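PDB 2JGP: tyrocidine synthetase 3 from Brevibacillus brevis, which probably carries a phosphopantetheine-bound peptide intermediate on its carrier domain and forms peptide bonds in its condensation domain during synthesis of the antibiotic tyrocidine. Local coordinates for residues V115-N120 and S189-F194; R135-F140 and P170-Y175; A302-T307 and V480-S485. One frame throughout, in Å; residues are numbered along the deposited sequence.

Contact 1: residues V115-N120 and S189-F194; sequences VGISYN and SLVQPF
N120 reaches across to V191, Q192 and F194 through a single side chain, which can be followed outward atom by atom. Its CB lies 3.9 Å from V191 CG1, and CG, placed anti to the carbonyl carbon (chi1 -69°), stays beside that same methyl. At the tip, ND2 donates to the backbone O of Q192 at 2.7 Å. The bond is fairly straight, with 158° at the hydrogen, and Q192 O lies in the plane of the N120 amide, but the donor stands well above the carbonyl plane of Q192. ND2 is also 3.6 Å from F194 CE1, and it gives a second hydrogen bond to D219, so two acceptors fix the rotation of the amide. The other branch, OD1, receives a long bond of 3.3 Å from water 1, which in turn accepts from F194 N at 2.9 Å. Beside this polar grip, I117 and V191 cross at about a right angle, with I117 CD1 3.7 Å from V191 CG1, while I117 CG2 rests near P193 CD. Two overlapping beta turns, V115 to S118 and I117 to N120, shape the loop between helix 101-113 and strand 123-129. It meets the loop leaving helix 180-189 beside strand 213-220, close to H221 and H222, which open the HHxxxDG signature of condensation domains; the backbone of Y119 bonds to H222.

Contact 2: residues R135-F140 and P170-Y175; sequences RVEAAF and PFALAY
The F171 ring meets F140 through that residue's CB, which lies 3.7 Å from F171 CE2 and 3.9 Å from F171 CZ. That carbon approaches the F171 ring obliquely, as does the backbone O of E137, 4.3 Å from CE2. The F140 ring itself leads away from the 170-175 segment and meets the ring of W237, with the planes about 40° apart. The third flat group, the carboxylate of E137, is carried outward by an extended chain: CG is anti to the backbone N (chi1 -172°) and CD continues the line. OE2 then accepts a hydrogen bond from L173 N at 2.9 Å through its anti lone pair, with 155° at the hydrogen. This bond and the apolar contacts join helix 133-146 to the chain entering strand 174-177, an outermost strand of the mixed sheet in this half of the chloramphenicol acetyltransferase-like condensation fold; V204 of the next strand touches both F140 and F171. L173 crosses the E137 side chain obliquely, its CB 3.7 Å from E137 CB. The leucine chain, extended through CG, ends with CD1 3.7 Å from V136 CG1, and V136 also touches L216 and Y241.

Contact 3: residues A302-T307 and V480-S485; sequences AGDQCT and VEYSTS
A302 begins the pairing with T484: its backbone O accepts a hydrogen bond from T484 N at 3.0 Å, the donor standing above the carbonyl plane, and the same oxygen receives a bond from water 2, which accepts in turn from S485 N. G303 faces S483 as a non-hydrogen-bonded pair and brings its CA to 3.2 Å from Y482 O, a CA-H...O contact. D304 pairs with Y482 through two backbone bonds, D304 N to Y482 O and Y482 N to D304 O, the latter 2.9 Å long. The backbone O of D304 is also covered by the tyrosine, since it sits over one face of the ring, 3.5 Å from CD2. Chi1 of 60° sets Y482 CG between its own backbone N and carbonyl carbon, from where the ring extends over D304, and Y482 OH lies 3.7 Å from D304 CB. The two carboxylate oxygens divide their work: OD1 accepts a bond from Q305 N through its anti lone pair and forms a salt bridge with R489, while OD2 is linked through water 3 to T484 OG1. Q305, opposite E481 in a non-hydrogen-bonded pair, points to the face shared with E481, not the one holding D304, C306 and Y482. Its CG passes 3.5 Å from V480 O, and its NE2 bonds to T307 OG1. C306 pairs with V480 through another two backbone bonds; its SG lies 4.1 Å from V480 CB, near helix 489-508. The alternating pair types identify an antiparallel ladder, and the 150° between strand directions shows its twist: strand 303-309 is outermost, within this chain, in the sheet of the second half of the chloramphenicol acetyltransferase-like condensation fold.

In the fold
From the N terminus the chain passes the carrier region and helix 101-113 before reaching contact 1, which closes a long loop by tying 115-120, ahead of strand 123-129, to 189-194, ahead of strand 202-210, both strands of the first sheet. Contact 2 is nested inside it: 135-140 and 170-175 meet after a shorter excursion and tie helix 133-146 to the border of that sheet. Their centres are about 20 Å apart, and the two contacts do not touch. Contact 3 follows in series across 172 intervening residues, pairing edge strand 303-309 with strand 476-483 in the second sheet near helix 489-508. Its centre lies about 22 Å from contact 1's and about 36 Å from contact 2's.

Contact 1: residues V115-N120 and S189-F194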
ATOM      1  N   VAL A 115     -13.414 -13.140 -13.593  1.00 84.07           N
ATOM      2  CA  VAL A 115     -12.608 -11.916 -13.602  1.00 83.60           C
ATOM      3  C   VAL A 115     -11.453 -11.978 -14.631  1.00 83.00           C
ATOM      4  O   VAL A 115     -10.477 -11.234 -14.529  1.00 83.14           O
ATOM      5  CB  VAL A 115     -12.091 -11.638 -12.160  1.00 83.65           C
ATOM      6  CG1 VAL A 115     -11.145 -10.462 -12.108  1.00 83.81           C
ATOM      7  CG2 VAL A 115     -13.265 -11.388 -11.228  1.00 83.77           C
ATOM      8  N   GLY A 116     -11.590 -12.851 -15.631  1.00 82.12           N
ATOM      9  CA  GLY A 116     -10.618 -12.978 -16.728  1.00 81.21           C
ATOM     10  C   GLY A 116      -9.152 -12.884 -16.331  1.00 80.25           C
ATOM     11  O   GLY A 116      -8.639 -13.743 -15.610  1.00 80.21           O
ATOM     12  N   ILE A 117      -8.481 -11.833 -16.807  1.00 78.90           N
ATOM     13  CA  ILE A 117      -7.066 -11.595 -16.493  1.00 77.68           C
ATOM     14  C   ILE A 117      -6.872 -10.375 -15.581  1.00 76.36           C
ATOM     15  O   ILE A 117      -5.775  -9.819 -15.496  1.00 75.99           O
ATOM     16  CB  ILE A 117      -6.213 -11.428 -17.787  1.00 77.73           C
ATOM     17  CG1 ILE A 117      -6.627 -10.175 -18.574  1.00 77.76           C
ATOM     18  CG2 ILE A 117      -6.344 -12.666 -18.669  1.00 78.14           C
ATOM     19  CD1 ILE A 117      -5.747  -9.884 -19.769  1.00 77.71           C
ATOM     20  N   SER A 118      -7.932  -9.970 -14.886  1.00 74.73           N
ATOM     21  CA  SER A 118      -7.884  -8.768 -14.051  1.00 73.47           C
ATOM     22  C   SER A 118      -6.951  -8.898 -12.843  1.00 71.72           C
ATOM     23  O   SER A 118      -6.444  -7.892 -12.361  1.00 71.24           O
ATOM     24  CB  SER A 118      -9.290  -8.391 -13.584  1.00 73.77           C
ATOM     25  OG  SER A 118      -9.270  -7.217 -12.790  1.00 75.50           O
ATOM     26  N   TYR A 119      -6.727 -10.124 -12.363  1.00 69.83           N
ATOM     27  CA  TYR A 119      -5.791 -10.367 -11.258  1.00 68.65           C
ATOM     28  C   TYR A 119      -4.408 -10.833 -11.727  1.00 67.30           C
ATOM     29  O   TYR A 119      -3.592 -11.277 -10.920  1.00 66.64           O
ATOM     30  CB  TYR A 119      -6.364 -11.379 -10.266  1.00 69.27           C
ATOM     31  CG  TYR A 119      -7.532 -10.857  -9.460  1.00 69.59           C
ATOM     32  CD1 TYR A 119      -8.725 -11.564  -9.389  1.00 71.57           C
ATOM     33  CD2 TYR A 119      -7.435  -9.661  -8.756  1.00 71.09           C
ATOM     34  CE1 TYR A 119      -9.801 -11.085  -8.641  1.00 72.04           C
ATOM     35  CE2 TYR A 119      -8.498  -9.173  -8.014  1.00 71.36           C
ATOM     36  CZ  TYR A 119      -9.672  -9.887  -7.955  1.00 72.28           C
ATOM     37  OH  TYR A 119     -10.722  -9.397  -7.214  1.00 72.60           O
ATOM     38  N   ASN A 120      -4.148 -10.741 -13.025  1.00 65.64           N
ATOM     39  CA  ASN A 120      -2.804 -10.981 -13.535  1.00 65.06           C
ATOM     40  C   ASN A 120      -1.877  -9.816 -13.197  1.00 64.24           C
ATOM     41  O   ASN A 120      -2.321  -8.680 -13.029  1.00 63.13           O
ATOM     42  CB  ASN A 120      -2.828 -11.216 -15.043  1.00 65.07           C
ATOM     43  CG  ASN A 120      -3.481 -12.529 -15.406  1.00 66.09           C
ATOM     44  OD1 ASN A 120      -4.626 -12.788 -15.028  1.00 66.25           O
ATOM     45  ND2 ASN A 120      -2.750 -13.378 -16.126  1.00 66.33           N
ATOM     46  N   SER A 189      -0.846 -11.260 -25.716  1.00 65.17           N
ATOM     47  CA  SER A 189      -1.552 -12.546 -25.828  1.00 64.73           C
ATOM     48  C   SER A 189      -1.089 -13.571 -24.782  1.00 64.08           C
ATOM     49  O   SER A 189      -1.841 -14.488 -24.436  1.00 63.58           O
ATOM     50  CB  SER A 189      -1.404 -13.132 -27.232  1.00 64.55           C
ATOM     51  OG  SER A 189      -0.073 -13.547 -27.477  1.00 65.45           O
ATOM     52  N   LEU A 190       0.134 -13.412 -24.278  1.00 63.21           N
ATOM     53  CA  LEU A 190       0.667 -14.315 -23.251  1.00 62.96           C
ATOM     54  C   LEU A 190       0.044 -14.087 -21.867  1.00 62.48           C
ATOM     55  O   LEU A 190       0.202 -14.918 -20.976  1.00 62.26           O
ATOM     56  CB  LEU A 190       2.198 -14.210 -23.163  1.00 62.94           C
ATOM     57  CG  LEU A 190       2.977 -14.718 -24.384  1.00 63.37           C
ATOM     58  CD1 LEU A 190       4.471 -14.650 -24.143  1.00 63.69           C
ATOM     59  CD2 LEU A 190       2.564 -16.146 -24.779  1.00 63.75           C
ATOM     60  N   VAL A 191      -0.653 -12.966 -21.684  1.00 62.02           N
ATOM     61  CA  VAL A 191      -1.381 -12.713 -20.447  1.00 61.58           C
ATOM     62  C   VAL A 191      -2.681 -13.520 -20.464  1.00 61.51           C
ATOM     63  O   VAL A 191      -3.617 -13.210 -21.205  1.00 61.03           O
ATOM     64  CB  VAL A 191      -1.656 -11.215 -20.230  1.00 61.71           C
ATOM     65  CG1 VAL A 191      -2.309 -10.983 -18.873  1.00 62.56           C
ATOM     66  CG2 VAL A 191      -0.351 -10.420 -20.321  1.00 61.29           C
ATOM     67  N   GLN A 192      -2.714 -14.562 -19.638  1.00 61.37           N
ATOM     68  CA  GLN A 192      -3.782 -15.557 -19.667  1.00 61.20           C
ATOM     69  C   GLN A 192      -4.144 -15.931 -18.242  1.00 61.33           C
ATOM     70  O   GLN A 192      -3.326 -15.761 -17.333  1.00 61.45           O
ATOM     71  CB  GLN A 192      -3.308 -16.809 -20.412  1.00 61.12           C
ATOM     72  CG  GLN A 192      -3.119 -16.634 -21.914  1.00 61.09           C
ATOM     73  CD  GLN A 192      -4.430 -16.517 -22.660  1.00 60.44           C
ATOM     74  OE1 GLN A 192      -5.426 -17.171 -22.317  1.00 59.63           O
ATOM     75  NE2 GLN A 192      -4.433 -15.697 -23.710  1.00 58.93           N
ATOM     76  N   PRO A 193      -5.370 -16.441 -18.042  1.00 61.44           N
ATOM     77  CA  PRO A 193      -5.807 -16.801 -16.704  1.00 61.58           C
ATOM     78  C   PRO A 193      -5.003 -17.950 -16.090  1.00 61.39           C
ATOM     79  O   PRO A 193      -4.356 -18.731 -16.799  1.00 61.27           O
ATOM     80  CB  PRO A 193      -7.284 -17.182 -16.889  1.00 61.57           C
ATOM     81  CG  PRO A 193      -7.468 -17.411 -18.329  1.00 61.95           C
ATOM     82  CD  PRO A 193      -6.411 -16.675 -19.056  1.00 61.46           C
ATOM     83  N   PHE A 194      -5.039 -18.013 -14.770  1.00 60.88           N
ATOM     84  CA  PHE A 194      -4.381 -19.061 -14.013  1.00 60.34           C
ATOM     85  C   PHE A 194      -5.441 -19.981 -13.444  1.00 59.78           C
ATOM     86  O   PHE A 194      -6.486 -19.513 -12.976  1.00 59.49           O
ATOM     87  CB  PHE A 194      -3.586 -18.460 -12.853  1.00 60.51           C
ATOM     88  CG  PHE A 194      -2.325 -17.769 -13.271  1.00 60.62           C
ATOM     89  CD1 PHE A 194      -2.332 -16.424 -13.605  1.00 60.64           C
ATOM     90  CD2 PHE A 194      -1.130 -18.466 -13.338  1.00 60.62           C
ATOM     91  CE1 PHE A 194      -1.167 -15.788 -13.994  1.00 61.19           C
ATOM     92  CE2 PHE A 194       0.039 -17.836 -13.719  1.00 60.79           C
ATOM     93  CZ  PHE A 194       0.021 -16.495 -14.048  1.00 60.80           C
TER
HETATM   94  O   HOH W   1      -5.882 -15.475 -13.696  1.00 48.67           O

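Contact 2: residues R135-F140 and P170-Y175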
ATOM      1  N   ARG A 135      20.262 -20.615 -17.147  1.00 64.84           N
ATOM      2  CA  ARG A 135      20.444 -19.894 -15.881  1.00 64.54           C
ATOM      3  C   ARG A 135      19.220 -19.058 -15.517  1.00 63.89           C
ATOM      4  O   ARG A 135      18.870 -18.959 -14.341  1.00 63.45           O
ATOM      5  CB  ARG A 135      21.687 -19.000 -15.911  1.00 64.88           C
ATOM      6  CG  ARG A 135      22.986 -19.755 -15.658  1.00 66.03           C
ATOM      7  CD  ARG A 135      24.015 -18.897 -14.918  1.00 67.97           C
ATOM      8  NE  ARG A 135      24.767 -18.014 -15.806  1.00 69.22           N
ATOM      9  CZ  ARG A 135      25.602 -17.058 -15.394  1.00 70.85           C
ATOM     10  NH1 ARG A 135      25.792 -16.825 -14.095  1.00 71.36           N
ATOM     11  NH2 ARG A 135      26.245 -16.317 -16.290  1.00 71.17           N
ATOM     12  N   VAL A 136      18.586 -18.454 -16.521  1.00 63.08           N
ATOM     13  CA  VAL A 136      17.327 -17.737 -16.306  1.00 62.65           C
ATOM     14  C   VAL A 136      16.346 -18.674 -15.613  1.00 62.34           C
ATOM     15  O   VAL A 136      15.822 -18.355 -14.547  1.00 62.25           O
ATOM     16  CB  VAL A 136      16.714 -17.224 -17.635  1.00 62.45           C
ATOM     17  CG1 VAL A 136      15.320 -16.636 -17.407  1.00 62.32           C
ATOM     18  CG2 VAL A 136      17.633 -16.198 -18.283  1.00 62.65           C
ATOM     19  N   GLU A 137      16.135 -19.839 -16.221  1.00 62.05           N
ATOM     20  CA  GLU A 137      15.242 -20.868 -15.686  1.00 61.90           C
ATOM     21  C   GLU A 137      15.624 -21.286 -14.267  1.00 61.82           C
ATOM     22  O   GLU A 137      14.760 -21.379 -13.390  1.00 61.70           O
ATOM     23  CB  GLU A 137      15.252 -22.099 -16.598  1.00 61.89           C
ATOM     24  CG  GLU A 137      14.212 -23.142 -16.232  1.00 62.38           C
ATOM     25  CD  GLU A 137      14.235 -24.332 -17.163  1.00 62.92           C
ATOM     26  OE1 GLU A 137      15.279 -25.012 -17.222  1.00 62.84           O
ATOM     27  OE2 GLU A 137      13.208 -24.584 -17.835  1.00 63.10           O
ATOM     28  N   ALA A 138      16.916 -21.530 -14.052  1.00 61.57           N
ATOM     29  CA  ALA A 138      17.424 -21.999 -12.760  1.00 61.58           C
ATOM     30  C   ALA A 138      17.186 -20.996 -11.633  1.00 61.51           C
ATOM     31  O   ALA A 138      16.893 -21.388 -10.503  1.00 61.40           O
ATOM     32  CB  ALA A 138      18.904 -22.322 -12.864  1.00 61.52           C
ATOM     33  N   ALA A 139      17.324 -19.707 -11.941  1.00 61.52           N
ATOM     34  CA  ALA A 139      17.066 -18.652 -10.962  1.00 61.42           C
ATOM     35  C   ALA A 139      15.597 -18.653 -10.545  1.00 61.39           C
ATOM     36  O   ALA A 139      15.288 -18.535  -9.359  1.00 61.14           O
ATOM     37  CB  ALA A 139      17.473 -17.289 -11.516  1.00 61.45           C
ATOM     38  N   PHE A 140      14.691 -18.804 -11.513  1.00 61.32           N
ATOM     39  CA  PHE A 140      13.260 -18.898 -11.205  1.00 61.33           C
ATOM     40  C   PHE A 140      12.910 -20.147 -10.397  1.00 61.08           C
ATOM     41  O   PHE A 140      12.034 -20.106  -9.532  1.00 60.93           O
ATOM     42  CB  PHE A 140      12.415 -18.846 -12.484  1.00 61.61           C
ATOM     43  CG  PHE A 140      12.135 -17.451 -12.960  1.00 62.18           C
ATOM     44  CD1 PHE A 140      11.248 -16.636 -12.267  1.00 62.63           C
ATOM     45  CD2 PHE A 140      12.760 -16.944 -14.090  1.00 62.93           C
ATOM     46  CE1 PHE A 140      10.985 -15.345 -12.693  1.00 62.84           C
ATOM     47  CE2 PHE A 140      12.506 -15.653 -14.523  1.00 63.27           C
ATOM     48  CZ  PHE A 140      11.615 -14.852 -13.824  1.00 63.11           C
ATOM     49  N   PRO A 170       6.295 -28.290 -10.447  1.00 60.80           N
ATOM     50  CA  PRO A 170       6.938 -28.290 -11.759  1.00 60.56           C
ATOM     51  C   PRO A 170       7.024 -26.884 -12.352  1.00 60.19           C
ATOM     52  O   PRO A 170       6.079 -26.099 -12.242  1.00 59.84           O
ATOM     53  CB  PRO A 170       6.017 -29.178 -12.601  1.00 60.68           C
ATOM     54  CG  PRO A 170       4.677 -29.013 -11.997  1.00 60.70           C
ATOM     55  CD  PRO A 170       4.888 -28.728 -10.523  1.00 60.92           C
ATOM     56  N   PHE A 171       8.163 -26.568 -12.956  1.00 59.94           N
ATOM     57  CA  PHE A 171       8.335 -25.295 -13.644  1.00 59.74           C
ATOM     58  C   PHE A 171       9.345 -25.440 -14.773  1.00 59.70           C
ATOM     59  O   PHE A 171      10.415 -26.006 -14.579  1.00 59.05           O
ATOM     60  CB  PHE A 171       8.798 -24.204 -12.671  1.00 59.67           C
ATOM     61  CG  PHE A 171       9.085 -22.883 -13.337  1.00 59.47           C
ATOM     62  CD1 PHE A 171       8.087 -21.930 -13.474  1.00 59.71           C
ATOM     63  CD2 PHE A 171      10.353 -22.601 -13.836  1.00 60.24           C
ATOM     64  CE1 PHE A 171       8.348 -20.718 -14.088  1.00 60.25           C
ATOM     65  CE2 PHE A 171      10.618 -21.390 -14.460  1.00 59.74           C
ATOM     66  CZ  PHE A 171       9.613 -20.448 -14.586  1.00 59.85           C
ATOM     67  N   ALA A 172       8.990 -24.926 -15.947  1.00 59.75           N
ATOM     68  CA  ALA A 172       9.928 -24.801 -17.054  1.00 59.79           C
ATOM     69  C   ALA A 172       9.810 -23.412 -17.670  1.00 60.03           C
ATOM     70  O   ALA A 172       8.706 -22.867 -17.804  1.00 59.65           O
ATOM     71  CB  ALA A 172       9.671 -25.877 -18.107  1.00 59.95           C
ATOM     72  N   LEU A 173      10.958 -22.841 -18.020  1.00 60.26           N
ATOM     73  CA  LEU A 173      11.031 -21.601 -18.789  1.00 60.81           C
ATOM     74  C   LEU A 173      10.533 -21.868 -20.207  1.00 60.65           C
ATOM     75  O   LEU A 173      11.028 -22.781 -20.871  1.00 60.91           O
ATOM     76  CB  LEU A 173      12.485 -21.111 -18.853  1.00 61.03           C
ATOM     77  CG  LEU A 173      12.833 -19.848 -19.658  1.00 62.02           C
ATOM     78  CD1 LEU A 173      14.308 -19.514 -19.507  1.00 61.42           C
ATOM     79  CD2 LEU A 173      12.512 -19.990 -21.129  1.00 63.31           C
ATOM     80  N   ALA A 174       9.584 -21.062 -20.671  1.00 60.72           N
ATOM     81  CA  ALA A 174       9.092 -21.145 -22.048  1.00 60.55           C
ATOM     82  C   ALA A 174       9.977 -20.290 -22.955  1.00 60.58           C
ATOM     83  O   ALA A 174       9.988 -19.065 -22.840  1.00 60.80           O
ATOM     84  CB  ALA A 174       7.656 -20.672 -22.120  1.00 60.71           C
ATOM     85  N   TYR A 175      10.721 -20.931 -23.850  1.00 60.33           N
ATOM     86  CA  TYR A 175      11.655 -20.222 -24.720  1.00 60.17           C
ATOM     87  C   TYR A 175      11.132 -20.143 -26.153  1.00 60.41           C
ATOM     88  O   TYR A 175      10.630 -21.131 -26.694  1.00 59.86           O
ATOM     89  CB  TYR A 175      13.021 -20.907 -24.696  1.00 60.22           C
ATOM     90  CG  TYR A 175      14.065 -20.218 -25.546  1.00 59.90           C
ATOM     91  CD1 TYR A 175      14.652 -19.026 -25.130  1.00 60.16           C
ATOM     92  CD2 TYR A 175      14.468 -20.759 -26.761  1.00 60.02           C
ATOM     93  CE1 TYR A 175      15.609 -18.390 -25.903  1.00 60.03           C
ATOM     94  CE2 TYR A 175      15.423 -20.132 -27.543  1.00 60.36           C
ATOM     95  CZ  TYR A 175      15.993 -18.946 -27.108  1.00 60.10           C
ATOM     96  OH  TYR A 175      16.947 -18.323 -27.883  1.00 60.16           O
TER

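Contact 3: residues A302-T307 and V480-S485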
ATOM      1  N   ALA A 302     -11.766   1.890 -18.953  1.00 56.93           N
ATOM      2  CA  ALA A 302     -10.879   2.536 -19.907  1.00 56.69           C
ATOM      3  C   ALA A 302     -10.216   3.730 -19.231  1.00 56.69           C
ATOM      4  O   ALA A 302     -10.882   4.547 -18.590  1.00 55.58           O
ATOM      5  CB  ALA A 302     -11.649   2.980 -21.147  1.00 56.64           C
ATOM      6  N   GLY A 303      -8.896   3.809 -19.357  1.00 57.05           N
ATOM      7  CA  GLY A 303      -8.129   4.843 -18.687  1.00 57.31           C
ATOM      8  C   GLY A 303      -7.101   5.486 -19.586  1.00 57.98           C
ATOM      9  O   GLY A 303      -6.784   4.984 -20.673  1.00 57.37           O
ATOM     10  N   ASP A 304      -6.609   6.629 -19.134  1.00 58.76           N
ATOM     11  CA  ASP A 304      -5.430   7.258 -19.706  1.00 59.87           C
ATOM     12  C   ASP A 304      -4.697   7.964 -18.584  1.00 60.22           C
ATOM     13  O   ASP A 304      -5.185   8.008 -17.462  1.00 59.82           O
ATOM     14  CB  ASP A 304      -5.811   8.268 -20.774  1.00 60.05           C
ATOM     15  CG  ASP A 304      -4.860   8.242 -21.960  1.00 61.73           C
ATOM     16  OD1 ASP A 304      -3.613   8.254 -21.757  1.00 61.19           O
ATOM     17  OD2 ASP A 304      -5.380   8.204 -23.090  1.00 63.39           O
ATOM     18  N   GLN A 305      -3.529   8.516 -18.898  1.00 61.35           N
ATOM     19  CA  GLN A 305      -2.692   9.160 -17.893  1.00 62.21           C
ATOM     20  C   GLN A 305      -2.092  10.453 -18.419  1.00 62.25           C
ATOM     21  O   GLN A 305      -1.880  10.602 -19.620  1.00 61.92           O
ATOM     22  CB  GLN A 305      -1.569   8.213 -17.450  1.00 62.91           C
ATOM     23  CG  GLN A 305      -0.583   8.850 -16.469  1.00 65.41           C
ATOM     24  CD  GLN A 305       0.392   7.864 -15.852  1.00 68.95           C
ATOM     25  OE1 GLN A 305       0.150   6.654 -15.825  1.00 71.42           O
ATOM     26  NE2 GLN A 305       1.501   8.386 -15.333  1.00 70.80           N
ATOM     27  N   CYS A 306      -1.828  11.383 -17.504  1.00 62.39           N
ATOM     28  CA  CYS A 306      -0.992  12.543 -17.792  1.00 62.77           C
ATOM     29  C   CYS A 306      -0.025  12.753 -16.631  1.00 62.03           C
ATOM     30  O   CYS A 306      -0.312  12.370 -15.492  1.00 61.47           O
ATOM     31  CB  CYS A 306      -1.837  13.793 -18.034  1.00 63.06           C
ATOM     32  SG  CYS A 306      -2.950  14.201 -16.692  1.00 67.55           S
ATOM     33  N   THR A 307       1.127  13.338 -16.936  1.00 61.45           N
ATOM     34  CA  THR A 307       2.169  13.564 -15.940  1.00 61.34           C
ATOM     35  C   THR A 307       2.752  14.959 -16.115  1.00 60.97           C
ATOM     36  O   THR A 307       2.916  15.426 -17.239  1.00 60.71           O
ATOM     37  CB  THR A 307       3.295  12.519 -16.070  1.00 61.35           C
ATOM     38  OG1 THR A 307       2.740  11.199 -15.978  1.00 62.25           O
ATOM     39  CG2 THR A 307       4.336  12.702 -14.971  1.00 61.60           C
ATOM     40  N   VAL A 480      -1.685  11.591 -13.034  1.00 61.24           N
ATOM     41  CA  VAL A 480      -3.116  11.327 -12.887  1.00 60.84           C
ATOM     42  C   VAL A 480      -3.537  10.293 -13.918  1.00 60.40           C
ATOM     43  O   VAL A 480      -3.389  10.508 -15.121  1.00 60.52           O
ATOM     44  CB  VAL A 480      -3.961  12.610 -13.030  1.00 60.99           C
ATOM     45  CG1 VAL A 480      -5.454  12.297 -12.901  1.00 61.01           C
ATOM     46  CG2 VAL A 480      -3.544  13.631 -11.982  1.00 61.00           C
ATOM     47  N   GLU A 481      -4.011   9.154 -13.421  1.00 59.68           N
ATOM     48  CA  GLU A 481      -4.621   8.119 -14.233  1.00 59.18           C
ATOM     49  C   GLU A 481      -6.118   8.311 -14.060  1.00 58.38           C
ATOM     50  O   GLU A 481      -6.613   8.300 -12.938  1.00 57.99           O
ATOM     51  CB  GLU A 481      -4.196   6.741 -13.734  1.00 59.62           C
ATOM     52  CG  GLU A 481      -4.929   5.575 -14.362  1.00 61.41           C
ATOM     53  CD  GLU A 481      -4.682   4.291 -13.600  1.00 64.55           C
ATOM     54  OE1 GLU A 481      -3.633   3.658 -13.837  1.00 65.78           O
ATOM     55  OE2 GLU A 481      -5.535   3.921 -12.759  1.00 66.99           O
ATOM     56  N   TYR A 482      -6.836   8.486 -15.164  1.00 57.36           N
ATOM     57  CA  TYR A 482      -8.242   8.877 -15.091  1.00 56.51           C
ATOM     58  C   TYR A 482      -9.114   8.079 -16.043  1.00 55.78           C
ATOM     59  O   TYR A 482      -8.634   7.554 -17.047  1.00 55.88           O
ATOM     60  CB  TYR A 482      -8.388  10.370 -15.389  1.00 56.57           C
ATOM     61  CG  TYR A 482      -7.906  10.780 -16.760  1.00 56.47           C
ATOM     62  CD1 TYR A 482      -8.777  10.821 -17.842  1.00 56.12           C
ATOM     63  CD2 TYR A 482      -6.581  11.143 -16.972  1.00 56.73           C
ATOM     64  CE1 TYR A 482      -8.340  11.201 -19.107  1.00 56.59           C
ATOM     65  CE2 TYR A 482      -6.134  11.523 -18.230  1.00 56.79           C
ATOM     66  CZ  TYR A 482      -7.017  11.551 -19.288  1.00 57.40           C
ATOM     67  OH  TYR A 482      -6.580  11.924 -20.528  1.00 57.87           O
ATOM     68  N   SER A 483     -10.401   8.020 -15.717  1.00 55.09           N
ATOM     69  CA  SER A 483     -11.398   7.352 -16.541  1.00 54.80           C
ATOM     70  C   SER A 483     -11.632   8.129 -17.831  1.00 53.84           C
ATOM     71  O   SER A 483     -12.023   9.291 -17.790  1.00 53.41           O
ATOM     72  CB  SER A 483     -12.721   7.244 -15.780  1.00 54.84           C
ATOM     73  OG  SER A 483     -12.558   6.516 -14.581  1.00 57.24           O
ATOM     74  N   THR A 484     -11.408   7.474 -18.968  1.00 53.22           N
ATOM     75  CA  THR A 484     -11.626   8.082 -20.282  1.00 53.33           C
ATOM     76  C   THR A 484     -13.104   8.442 -20.507  1.00 52.66           C
ATOM     77  O   THR A 484     -13.424   9.347 -21.279  1.00 52.34           O
ATOM     78  CB  THR A 484     -11.146   7.121 -21.398  1.00 53.32           C
ATOM     79  OG1 THR A 484      -9.774   6.773 -21.156  1.00 55.94           O
ATOM     80  CG2 THR A 484     -11.267   7.763 -22.768  1.00 54.95           C
ATOM     81  N   SER A 485     -13.996   7.729 -19.827  1.00 52.04           N
ATOM     82  CA  SER A 485     -15.431   7.956 -19.957  1.00 51.93           C
ATOM     83  C   SER A 485     -15.917   9.213 -19.223  1.00 52.13           C
ATOM     84  O   SER A 485     -17.054   9.631 -19.423  1.00 51.92           O
ATOM     85  CB  SER A 485     -16.191   6.739 -19.434  1.00 51.62           C
ATOM     86  OG  SER A 485     -15.946   6.570 -18.054  1.00 50.85           O
TER
HETATM   87  O   HOH W   2     -13.484   4.987 -18.614  1.00 43.87           O
HETATM   88  O   HOH W   3      -8.131   8.035 -22.809  1.00 77.97           O